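Local atomic coordinates of demethylmenaquinone Methyltransferase (Thermus thermophilus, PDB entry 1J3L), a protein that belongs to the Aldolase/RraA family and assembles from three copies of one mixed alpha/beta chain. Residues E2-T5 with T6-S9; A78-A81 with W82-W86; V95-T98 with E99-R102. One frame throughout, in Å; residues are numbered along the deposited sequence.

Contact 1. Residues E2-T5 with T6-S9; sequences EART and TDLS
Ser9 N is shared by two carbonyl oxygens of the first helical turn, Thr5 O at 2.9 Å and Thr6 O at 2.8 Å. Both bonds are weak, and the one to Thr5 O is bent to 124° at the hydrogen. One residue earlier, Leu8 N reaches Arg4 O at 3.3 Å, again weakly. This is the opening turn of helix 5-11, with Arg4 at the N-cap position. The Arg4 oxygen is also wrapped by the leucine side chain: Leu8 CB and CG each lie 3.2 Å from Arg4 O, and CD1 lies a little farther off. With CG beside its own backbone N (chi1 -68°), Leu8 is swung back toward the start of the helix, where its CD1 loosely meets Ala3 CB. Leu8 also packs on Leu144 and Leu151, fastening the helix to strands 142-146 and 149-153. Those strands and the loop between them also serve the polar groups here, as Thr5 N donates to Asp146 and the guanidinium of Arg4 has its salt bridge with Glu147. Asp7, in the same turn, meets the root of the arginine, its OD2 resting 3.6 Å from Arg4 CB. The guanidinium and carboxylate planes are turned 70° apart, and the nearest charged atoms, Arg4 NH1 and Asp7 OD2, remain 5.4 Å from each other. An acid this early in a helix is consistent with a favourable interaction with the helix dipole. Thr5 and Thr6 cross at about a right angle, their CG2 methyls 3.8 Å apart, while the hydroxyl of Thr6 faces Arg4 CB. Glu99 and Arg96 of a neighbouring subunit pack against Arg4 and Thr6 respectively.

Contact 2. Residues A78-A81 with W82-W86; sequences ARRA and WEKGW
Through 78-83 the backbone runs as regular helix, with Glu83 N bonded to Arg79 O; Lys84 N still reaches Arg80 O at 2.9 Å, then Gly85 turns to positive phi and Trp86 N bonds back to Ala81 O, also at 2.9 Å. Arg80 and Glu83 pair one turn apart along the outer side. Glu83 OE1 meets the guanidinium at its edge, through Arg80 NH1, in a salt bridge modelled at 2.4 Å, a distance too short to be taken literally. The two flat groups stand almost perpendicular, 88° apart. A bend in the arginine chain at chi2 (54°) carries its head forward toward Glu83, and Glu52 forms a salt bridge with Arg80 NE. Together, the Trp86 bond and a second one from Gly85 N to Trp82 O make a Schellman motif, which closes helix 75-83 in the beta-alpha-beta unit formed with strands 58-63 and 88-92. Lys84 runs at a slant to Arg80, its CE 3.5 Å from Arg80 NH2; the closeness of the two positive ends is probably offset by Glu54, which binds Lys84 NZ, and by the acids on Arg80. Trp86 folds back under the last turn: Ala81 O sits at the edge of its indole, in plane and 3.0 Å from Trp86 CD1, while Ala81 CB also touches CD1 at 4.0 Å. Beyond that ring lie Gln58 and Leu60 of strand 58-63.

Contact 3. Residues V95-T98 with E99-R102; sequences VRDT and EELR
Asp97 O accepts two backbone N-H groups, that of Leu101 at 3.0 Å in a well-aligned bond (157° at the hydrogen) and that of Glu100 at 2.7 Å in a weak, bent one. This is the N-terminal turn of helix 98-101, entered from strand 94-95 through a short loop, and Arg102 N continues the pattern on Thr98 O at 3.1 Å. Asp97 holds the N-cap position, yet its side chain makes no capping bond; OD2 goes to Gly75 N instead. Thr98 N, at the start of the turn, donates to Asp148 of a neighbouring subunit. Asp97 CG stands anti to the carbonyl carbon (chi1 -54°), which lays the side chain beside Glu100 and pointing the same way, so that the two carboxylates stack with their planes only 19° apart. Asp97 OD2 and Glu100 OE1 lie 4.2 Å from each other. Such a pair of acids would be expected to repel, but a water donates to both, 2.6 Å from Glu100 OE1 and more loosely to Asp97 OD2, and the positive charge of Arg79 beside Glu100 probably eases the rest. Glu99 takes a different direction, to Arg30 of that same neighbouring subunit. On the inner side, Leu101 turns back under the loop, where its CG lies 3.5 Å from Arg96 O, and it continues onto Leu108 of strand 107-110. The Leu101 and Val95 side chains cross obliquely, with Leu101 CD1 pressed to a tight 3.5 Å from Val95 CG2.

All three contacts are helix ends, each partly buried: contacts 1 and 3 open helices, whereas contact 2 closes one. Thr5 and Leu8, Ala81 and Trp86, Val95 and Leu101 are buried, while Asp7, Glu83 and Arg102 are exposed. Contact 2 has no other subunit against it, and its charges pair within the chain. Contacts 1 and 3 meet between subunits: Arg4 and Thr6 of one copy pack on Glu99 and Arg96 of the next, although within a single chain their centres are 27 Å apart. Contacts 2 and 3 touch directly, Arg79 bridging to Glu100 and Ala78 packing on Leu101, which ties helix 75-83 to helix 98-101. Within one chain, contact 1 touches neither.

Contact 1. Residues E2-T5 with T6-S9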
loop_
_atom_site.group_PDB
_atom_site.type_symbol
_atom_site.label_atom_id
_atom_site.label_comp_id
_atom_site.label_asym_id
_atom_site.label_seq_id
_atom_site.Cartn_x
_atom_site.Cartn_y
_atom_site.Cartn_z
ATOM N N GLU A 2 -14.208 -9.140 -18.797
ATOM C CA GLU A 2 -15.634 -9.413 -18.671
ATOM C C GLU A 2 -16.286 -8.413 -17.722
ATOM O O GLU A 2 -15.878 -7.257 -17.668
ATOM C CB GLU A 2 -15.853 -10.823 -18.133
ATOM C CG GLU A 2 -15.307 -11.042 -16.740
ATOM C CD GLU A 2 -15.849 -12.301 -16.108
ATOM O OE1 GLU A 2 -15.504 -13.401 -16.584
ATOM O OE2 GLU A 2 -16.627 -12.187 -15.138
ATOM N N ALA A 3 -17.307 -8.845 -16.985
ATOM C CA ALA A 3 -17.975 -7.970 -16.023
ATOM C C ALA A 3 -16.955 -7.087 -15.336
ATOM O O ALA A 3 -15.771 -7.423 -15.257
ATOM C CB ALA A 3 -18.716 -8.821 -14.978
ATOM N N ARG A 4 -17.424 -5.977 -14.808
ATOM C CA ARG A 4 -16.532 -5.097 -14.135
ATOM C C ARG A 4 -17.251 -4.415 -13.020
ATOM O O ARG A 4 -18.488 -4.243 -13.011
ATOM C CB ARG A 4 -15.994 -3.999 -15.014
ATOM C CG ARG A 4 -14.721 -4.334 -15.724
ATOM C CD ARG A 4 -13.597 -4.840 -14.821
ATOM N NE ARG A 4 -12.382 -4.018 -14.864
ATOM C CZ ARG A 4 -11.856 -3.478 -15.963
ATOM N NH1 ARG A 4 -12.429 -3.653 -17.147
ATOM N NH2 ARG A 4 -10.754 -2.745 -15.876
ATOM N N THR A 5 -16.433 -3.951 -12.098
ATOM C CA THR A 5 -16.909 -3.298 -10.931
ATOM C C THR A 5 -17.369 -1.918 -11.385
ATOM O O THR A 5 -18.440 -1.493 -10.983
ATOM C CB THR A 5 -15.745 -3.299 -9.898
ATOM O OG1 THR A 5 -16.252 -3.295 -8.558
ATOM C CG2 THR A 5 -14.825 -2.130 -10.162
ATOM N N THR A 6 -16.554 -1.239 -12.198
ATOM C CA THR A 6 -16.856 0.098 -12.671
ATOM C C THR A 6 -18.151 0.154 -13.492
ATOM O O THR A 6 -19.106 0.821 -13.104
ATOM C CB THR A 6 -15.652 0.667 -13.472
ATOM O OG1 THR A 6 -15.283 -0.244 -14.512
ATOM C CG2 THR A 6 -14.464 0.866 -12.552
ATOM N N ASP A 7 -18.196 -0.556 -14.615
ATOM C CA ASP A 7 -19.396 -0.552 -15.458
ATOM C C ASP A 7 -20.649 -0.776 -14.638
ATOM O O ASP A 7 -21.583 0.023 -14.671
ATOM C CB ASP A 7 -19.336 -1.644 -16.531
ATOM C CG ASP A 7 -18.083 -1.575 -17.365
ATOM O OD1 ASP A 7 -17.520 -0.471 -17.488
ATOM O OD2 ASP A 7 -17.668 -2.624 -17.903
ATOM N N LEU A 8 -20.659 -1.878 -13.901
ATOM C CA LEU A 8 -21.802 -2.231 -13.085
ATOM C C LEU A 8 -22.100 -1.189 -12.023
ATOM O O LEU A 8 -23.229 -1.088 -11.544
ATOM C CB LEU A 8 -21.593 -3.617 -12.469
ATOM C CG LEU A 8 -21.625 -4.708 -13.547
ATOM C CD1 LEU A 8 -21.401 -6.070 -12.932
ATOM C CD2 LEU A 8 -22.970 -4.675 -14.266
ATOM N N SER A 9 -21.097 -0.404 -11.652
ATOM C CA SER A 9 -21.333 0.638 -10.661
ATOM C C SER A 9 -22.178 1.724 -11.320
ATOM O O SER A 9 -23.040 2.325 -10.677
ATOM C CB SER A 9 -20.020 1.238 -10.166
ATOM O OG SER A 9 -20.274 2.219 -9.176
#

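Contact 2. Residues A78-A81 with W82-W86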
loop_
_atom_site.group_PDB
_atom_site.type_symbol
_atom_site.label_atom_id
_atom_site.label_comp_id
_atom_site.label_asym_id
_atom_site.label_seq_id
_atom_site.Cartn_x
_atom_site.Cartn_y
_atom_site.Cartn_z
ATOM N N ALA A 78 -6.904 -21.840 2.228
ATOM C CA ALA A 78 -7.045 -21.357 0.863
ATOM C C ALA A 78 -7.336 -22.544 -0.057
ATOM O O ALA A 78 -8.269 -22.506 -0.867
ATOM C CB ALA A 78 -5.775 -20.646 0.418
ATOM N N ARG A 79 -6.532 -23.596 0.077
ATOM C CA ARG A 79 -6.702 -24.786 -0.733
ATOM C C ARG A 79 -8.037 -25.447 -0.427
ATOM O O ARG A 79 -8.693 -25.935 -1.320
ATOM C CB ARG A 79 -5.562 -25.776 -0.474
ATOM C CG ARG A 79 -4.191 -25.286 -0.935
ATOM C CD ARG A 79 -3.069 -26.344 -0.763
ATOM N NE ARG A 79 -2.607 -26.543 0.619
ATOM C CZ ARG A 79 -1.667 -25.818 1.220
ATOM N NH1 ARG A 79 -1.079 -24.843 0.554
ATOM N NH2 ARG A 79 -1.341 -26.044 2.493
ATOM N N ARG A 80 -8.441 -25.458 0.839
ATOM C CA ARG A 80 -9.714 -26.069 1.194
ATOM C C ARG A 80 -10.866 -25.309 0.519
ATOM O O ARG A 80 -11.738 -25.917 -0.103
ATOM C CB ARG A 80 -9.896 -26.092 2.717
ATOM C CG ARG A 80 -10.895 -27.130 3.177
ATOM C CD ARG A 80 -10.549 -28.520 2.641
ATOM N NE ARG A 80 -11.713 -29.395 2.735
ATOM C CZ ARG A 80 -11.989 -30.374 1.882
ATOM N NH1 ARG A 80 -11.181 -30.619 0.860
ATOM N NH2 ARG A 80 -13.094 -31.088 2.034
ATOM N N ALA A 81 -10.843 -23.980 0.624
ATOM C CA ALA A 81 -11.873 -23.130 0.029
ATOM C C ALA A 81 -12.011 -23.424 -1.449
ATOM O O ALA A 81 -13.124 -23.482 -1.990
ATOM C CB ALA A 81 -11.529 -21.653 0.235
ATOM N N TRP A 82 -10.870 -23.619 -2.100
ATOM C CA TRP A 82 -10.851 -23.922 -3.520
ATOM C C TRP A 82 -11.450 -25.290 -3.824
ATOM O O TRP A 82 -12.231 -25.427 -4.768
ATOM C CB TRP A 82 -9.426 -23.862 -4.052
ATOM C CG TRP A 82 -9.308 -24.262 -5.480
ATOM C CD1 TRP A 82 -9.933 -23.686 -6.545
ATOM C CD2 TRP A 82 -8.483 -25.304 -6.012
ATOM N NE1 TRP A 82 -9.546 -24.297 -7.707
ATOM C CE2 TRP A 82 -8.655 -25.292 -7.412
ATOM C CE3 TRP A 82 -7.610 -26.242 -5.440
ATOM C CZ2 TRP A 82 -7.989 -26.183 -8.254
ATOM C CZ3 TRP A 82 -6.943 -27.131 -6.280
ATOM C CH2 TRP A 82 -7.136 -27.091 -7.674
ATOM N N GLU A 83 -11.078 -26.303 -3.041
ATOM C CA GLU A 83 -11.600 -27.659 -3.244
ATOM C C GLU A 83 -13.118 -27.671 -3.038
ATOM O O GLU A 83 -13.822 -28.468 -3.638
ATOM C CB GLU A 83 -10.944 -28.661 -2.272
ATOM C CG GLU A 83 -9.414 -28.717 -2.346
ATOM C CD GLU A 83 -8.786 -29.685 -1.341
ATOM O OE1 GLU A 83 -9.165 -29.664 -0.150
ATOM O OE2 GLU A 83 -7.890 -30.460 -1.745
ATOM N N LYS A 84 -13.611 -26.787 -2.179
ATOM C CA LYS A 84 -15.038 -26.705 -1.901
ATOM C C LYS A 84 -15.785 -25.809 -2.894
ATOM O O LYS A 84 -16.989 -25.590 -2.760
ATOM C CB LYS A 84 -15.264 -26.214 -0.471
ATOM C CG LYS A 84 -15.137 -27.309 0.581
ATOM C CD LYS A 84 -16.229 -28.344 0.389
ATOM C CE LYS A 84 -16.115 -29.482 1.372
ATOM N NZ LYS A 84 -17.261 -30.403 1.200
ATOM N N GLY A 85 -15.056 -25.280 -3.874
ATOM C CA GLY A 85 -15.667 -24.457 -4.909
ATOM C C GLY A 85 -15.823 -22.962 -4.692
ATOM O O GLY A 85 -16.369 -22.262 -5.545
ATOM N N TRP A 86 -15.362 -22.460 -3.558
ATOM C CA TRP A 86 -15.482 -21.039 -3.301
ATOM C C TRP A 86 -14.875 -20.235 -4.443
ATOM O O TRP A 86 -13.828 -20.595 -4.988
ATOM C CB TRP A 86 -14.798 -20.680 -1.973
ATOM C CG TRP A 86 -15.513 -21.251 -0.814
ATOM C CD1 TRP A 86 -15.435 -22.530 -0.356
ATOM C CD2 TRP A 86 -16.539 -20.610 -0.048
ATOM N NE1 TRP A 86 -16.352 -22.733 0.645
ATOM C CE2 TRP A 86 -17.037 -21.571 0.857
ATOM C CE3 TRP A 86 -17.076 -19.317 -0.036
ATOM C CZ2 TRP A 86 -18.065 -21.284 1.756
ATOM C CZ3 TRP A 86 -18.097 -19.032 0.858
ATOM C CH2 TRP A 86 -18.578 -20.017 1.750
#

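Contact 3. Residues V95-T98 with E99-R102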
loop_
_atom_site.group_PDB
_atom_site.type_symbol
_atom_site.label_atom_id
_atom_site.label_comp_id
_atom_site.label_asym_id
_atom_site.label_seq_id
_atom_site.Cartn_x
_atom_site.Cartn_y
_atom_site.Cartn_z
ATOM N N VAL A 95 -3.852 -12.466 6.555
ATOM C CA VAL A 95 -3.708 -13.851 6.109
ATOM C C VAL A 95 -2.217 -14.222 6.214
ATOM O O VAL A 95 -1.415 -13.388 6.636
ATOM C CB VAL A 95 -4.171 -14.009 4.621
ATOM C CG1 VAL A 95 -5.626 -13.546 4.462
ATOM C CG2 VAL A 95 -3.255 -13.220 3.689
ATOM N N ARG A 96 -1.849 -15.461 5.871
ATOM C CA ARG A 96 -0.438 -15.867 5.884
ATOM C C ARG A 96 -0.121 -16.946 4.833
ATOM O O ARG A 96 -1.023 -17.489 4.204
ATOM C CB ARG A 96 0.001 -16.317 7.289
ATOM C CG ARG A 96 -0.525 -17.648 7.777
ATOM C CD ARG A 96 0.012 -17.926 9.161
ATOM N NE ARG A 96 -0.168 -19.324 9.546
ATOM C CZ ARG A 96 0.555 -19.932 10.477
ATOM N NH1 ARG A 96 1.508 -19.263 11.124
ATOM N NH2 ARG A 96 0.339 -21.214 10.742
ATOM N N ASP A 97 1.164 -17.251 4.650
ATOM C CA ASP A 97 1.637 -18.222 3.647
ATOM C C ASP A 97 1.409 -17.630 2.264
ATOM O O ASP A 97 1.020 -18.325 1.331
ATOM C CB ASP A 97 0.895 -19.565 3.709
ATOM C CG ASP A 97 0.907 -20.191 5.091
ATOM O OD1 ASP A 97 1.826 -19.920 5.893
ATOM O OD2 ASP A 97 -0.017 -20.981 5.361
ATOM N N THR A 98 1.650 -16.337 2.140
ATOM C CA THR A 98 1.465 -15.657 0.873
ATOM C C THR A 98 1.985 -16.437 -0.340
ATOM O O THR A 98 1.319 -16.475 -1.371
ATOM C CB THR A 98 2.107 -14.261 0.909
ATOM O OG1 THR A 98 3.411 -14.353 1.476
ATOM C CG2 THR A 98 1.283 -13.325 1.760
ATOM N N GLU A 99 3.160 -17.055 -0.237
ATOM C CA GLU A 99 3.675 -17.811 -1.377
ATOM C C GLU A 99 2.691 -18.921 -1.770
ATOM O O GLU A 99 2.486 -19.189 -2.950
ATOM C CB GLU A 99 5.051 -18.432 -1.086
ATOM C CG GLU A 99 5.731 -18.963 -2.371
ATOM C CD GLU A 99 6.991 -19.780 -2.122
ATOM O OE1 GLU A 99 7.818 -19.384 -1.269
ATOM O OE2 GLU A 99 7.158 -20.818 -2.803
ATOM N N GLU A 100 2.079 -19.566 -0.782
ATOM C CA GLU A 100 1.107 -20.618 -1.073
ATOM C C GLU A 100 -0.251 -20.077 -1.561
ATOM O O GLU A 100 -0.883 -20.673 -2.434
ATOM C CB GLU A 100 0.898 -21.505 0.162
ATOM C CG GLU A 100 2.079 -22.410 0.497
ATOM C CD GLU A 100 1.912 -23.087 1.849
ATOM O OE1 GLU A 100 0.786 -23.541 2.150
ATOM O OE2 GLU A 100 2.902 -23.173 2.607
ATOM N N LEU A 101 -0.691 -18.951 -1.011
ATOM C CA LEU A 101 -1.973 -18.380 -1.410
ATOM C C LEU A 101 -1.991 -18.042 -2.899
ATOM O O LEU A 101 -2.990 -18.284 -3.587
ATOM C CB LEU A 101 -2.277 -17.116 -0.589
ATOM C CG LEU A 101 -2.360 -17.253 0.942
ATOM C CD1 LEU A 101 -2.726 -15.905 1.536
ATOM C CD2 LEU A 101 -3.398 -18.310 1.358
ATOM N N ARG A 102 -0.874 -17.494 -3.380
ATOM C CA ARG A 102 -0.716 -17.076 -4.773
ATOM C C ARG A 102 -0.939 -18.202 -5.780
ATOM O O ARG A 102 -1.335 -17.961 -6.916
ATOM C CB ARG A 102 0.687 -16.502 -4.985
ATOM C CG ARG A 102 0.904 -15.873 -6.342
ATOM C CD ARG A 102 0.281 -14.476 -6.399
ATOM N NE ARG A 102 0.385 -13.880 -7.726
ATOM C CZ ARG A 102 -0.253 -14.339 -8.799
ATOM N NH1 ARG A 102 -1.048 -15.400 -8.698
ATOM N NH2 ARG A 102 -0.091 -13.744 -9.976
HETATM O O HOH W 1 -0.034 -24.130 4.566
#